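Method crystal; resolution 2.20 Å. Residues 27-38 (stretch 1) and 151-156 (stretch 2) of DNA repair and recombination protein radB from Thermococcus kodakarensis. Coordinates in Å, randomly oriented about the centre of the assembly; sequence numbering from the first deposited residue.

Stretch 1, residues 27-38: GPYASGKTTLAL
Stretch 2, residues 151-156: VINQVH

How does the end of the strand meet the helix? Strand 151-153 runs nearly antiparallel to helix 33-38, at 162°, with axes 9.5 Å apart at closest approach. Val151 (phi/psi -113/110) makes no contact with stretch 1. Ile152 (-95/135) points toward the helix, Ile152 CA lying 6.8 Å from Lys33 CA. With chi1 m and chi2 t, its CD1 lies 3.6 Å from Ala37 CB, and its CG2 packs 3.3 Å from Lys33 CE. Ala37 and Ile152 are both buried and apolar, which suits this contact.

What does Asn153 contribute if its side chain points away? Its backbone does the work: at -146/166, it offers its carbonyl to the loop, and Gly27 N donates to Asn153 O at 3.2 Å. Gly27, extended at 164/178, is buried here; a CB on it would clash with Ser31 OG.

Why does Gln154 make so much of the contact? From a backbone at -88/152, its m, m rotamer with chi3 of 130° brings the amide up to the 27-32 loop and to Lys33, the first helical residue. Lys33, with chi angles p, t, t, m, reaches across so that NZ donates to Gln154 OE1 at a very short 2.5 Å; the same NZ also donates to Gly27 O at 3.1 Å, tying Gly27 to the start of the helix. Gln154 NE2 sits over one face of the Tyr29 ring, 3.3 Å from Tyr29 CE1, with that tyrosine at chi1 m and chi2 95°.

How does the contact close? Val155 (-73/171) lies beside Gly27, Val155 CA being 4.3 Å from Gly27 CA, and Val155 N gives a weak hydrogen bond to Gly27 O at 3.4 Å. With chi1 p, Val155 CG1 rests 3.8 Å from Pro28 CD, one apolar surface against another. His156 (54/85, chi1 m) makes no contact with stretch 1. In all, 418 Å² is buried, both sides summed.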

# COMPACT_ATOMS: atom_id res chain seq x y z
N GLY A 27 3.90 5.75 6.06
CA GLY A 27 4.50 7.07 6.12
C GLY A 27 3.40 8.09 6.35
O GLY A 27 2.24 7.71 6.44
N PRO A 28 3.74 9.38 6.48
CA PRO A 28 2.77 10.45 6.71
C PRO A 28 1.97 10.81 5.45
O PRO A 28 2.23 10.26 4.37
CB PRO A 28 3.66 11.61 7.16
CG PRO A 28 4.87 11.42 6.33
CD PRO A 28 5.11 9.92 6.39
N TYR A 29 0.99 11.69 5.58
CA TYR A 29 0.21 12.07 4.41
C TYR A 29 1.12 12.79 3.43
O TYR A 29 2.09 13.42 3.84
CB TYR A 29 -0.99 12.92 4.80
CG TYR A 29 -1.97 12.13 5.63
CD1 TYR A 29 -1.93 12.17 7.02
CD2 TYR A 29 -2.91 11.29 5.03
CE1 TYR A 29 -2.80 11.41 7.80
CE2 TYR A 29 -3.78 10.52 5.79
CZ TYR A 29 -3.72 10.59 7.18
OH TYR A 29 -4.59 9.85 7.95
N ALA A 30 0.84 12.64 2.15
CA ALA A 30 1.67 13.25 1.11
C ALA A 30 3.08 12.65 1.08
O ALA A 30 3.96 13.16 0.38
CB ALA A 30 1.72 14.76 1.28
N SER A 31 3.29 11.55 1.81
CA SER A 31 4.59 10.87 1.82
C SER A 31 4.73 10.19 0.48
O SER A 31 5.84 9.85 0.06
CB SER A 31 4.68 9.82 2.94
OG SER A 31 3.72 8.76 2.78
N GLY A 32 3.59 9.95 -0.18
CA GLY A 32 3.59 9.33 -1.49
C GLY A 32 3.13 7.88 -1.49
O GLY A 32 3.21 7.21 -2.52
N LYS A 33 2.64 7.38 -0.35
CA LYS A 33 2.19 5.99 -0.27
C LYS A 33 0.97 5.69 -1.16
O LYS A 33 0.98 4.72 -1.93
CB LYS A 33 1.98 5.55 1.17
CG LYS A 33 1.03 6.37 1.97
CD LYS A 33 1.12 5.95 3.43
CE LYS A 33 -0.09 6.41 4.21
NZ LYS A 33 -0.16 7.87 4.44
N THR A 34 -0.03 6.56 -1.11
CA THR A 34 -1.22 6.44 -1.95
C THR A 34 -0.87 6.61 -3.45
O THR A 34 -1.31 5.84 -4.32
CB THR A 34 -2.27 7.46 -1.53
OG1 THR A 34 -2.52 7.32 -0.12
CG2 THR A 34 -3.58 7.24 -2.32
N THR A 35 -0.03 7.60 -3.76
CA THR A 35 0.35 7.79 -5.15
C THR A 35 1.08 6.56 -5.65
O THR A 35 0.90 6.16 -6.79
CB THR A 35 1.22 9.08 -5.34
OG1 THR A 35 0.55 10.19 -4.74
CG2 THR A 35 1.44 9.40 -6.83
N LEU A 36 1.90 5.95 -4.79
CA LEU A 36 2.65 4.76 -5.17
C LEU A 36 1.64 3.65 -5.50
O LEU A 36 1.76 2.95 -6.51
CB LEU A 36 3.55 4.31 -4.01
CG LEU A 36 4.91 3.66 -4.27
CD1 LEU A 36 5.21 2.71 -3.10
CD2 LEU A 36 4.98 2.91 -5.60
N ALA A 37 0.65 3.50 -4.62
CA ALA A 37 -0.39 2.50 -4.81
C ALA A 37 -1.11 2.73 -6.14
O ALA A 37 -1.23 1.79 -6.95
CB ALA A 37 -1.39 2.57 -3.65
N LEU A 38 -1.52 3.98 -6.38
CA LEU A 38 -2.22 4.38 -7.61
C LEU A 38 -1.40 4.06 -8.85
O LEU A 38 -1.92 3.52 -9.83
CB LEU A 38 -2.54 5.89 -7.60
CG LEU A 38 -3.83 6.54 -7.07
CD1 LEU A 38 -3.81 8.07 -7.33
CD2 LEU A 38 -5.04 5.96 -7.77
N VAL A 151 -0.46 -2.88 1.82
CA VAL A 151 -1.14 -2.45 3.03
C VAL A 151 -0.56 -1.08 3.39
O VAL A 151 0.61 -0.94 3.74
CB VAL A 151 -0.91 -3.47 4.18
CG1 VAL A 151 -1.46 -2.93 5.45
CG2 VAL A 151 -1.58 -4.80 3.85
N ILE A 152 -1.37 -0.05 3.23
CA ILE A 152 -0.94 1.30 3.51
C ILE A 152 -1.33 1.69 4.93
O ILE A 152 -2.41 1.37 5.38
CB ILE A 152 -1.54 2.26 2.46
CG1 ILE A 152 -0.80 2.09 1.14
CG2 ILE A 152 -1.51 3.72 2.94
CD1 ILE A 152 -1.48 2.78 -0.04
N ASN A 153 -0.40 2.31 5.66
CA ASN A 153 -0.68 2.75 7.02
C ASN A 153 0.09 4.05 7.26
O ASN A 153 0.98 4.40 6.49
CB ASN A 153 -0.16 1.71 8.03
CG ASN A 153 -0.64 0.30 7.73
OD1 ASN A 153 -1.75 -0.08 8.09
ND2 ASN A 153 0.21 -0.48 7.06
N GLN A 154 -0.24 4.75 8.34
CA GLN A 154 0.47 5.97 8.70
C GLN A 154 1.69 5.58 9.57
O GLN A 154 1.67 4.57 10.29
CB GLN A 154 -0.44 6.92 9.46
CG GLN A 154 -1.64 7.40 8.67
CD GLN A 154 -1.25 8.15 7.41
OE1 GLN A 154 -1.75 7.86 6.33
NE2 GLN A 154 -0.37 9.13 7.55
N VAL A 155 2.72 6.41 9.52
CA VAL A 155 3.96 6.19 10.28
C VAL A 155 3.85 6.42 11.82
O VAL A 155 2.82 6.87 12.31
CB VAL A 155 5.09 7.10 9.70
CG1 VAL A 155 4.79 8.58 9.98
CG2 VAL A 155 6.47 6.69 10.22
N HIS A 156 4.91 6.04 12.55
CA HIS A 156 5.06 6.25 14.00
C HIS A 156 4.01 5.79 15.02
O HIS A 156 3.23 6.62 15.52
CB HIS A 156 5.35 7.73 14.29
CG HIS A 156 6.63 8.23 13.69
ND1 HIS A 156 7.86 7.67 13.97
CD2 HIS A 156 6.87 9.25 12.84
CE1 HIS A 156 8.80 8.33 13.32
NE2 HIS A 156 8.22 9.30 12.63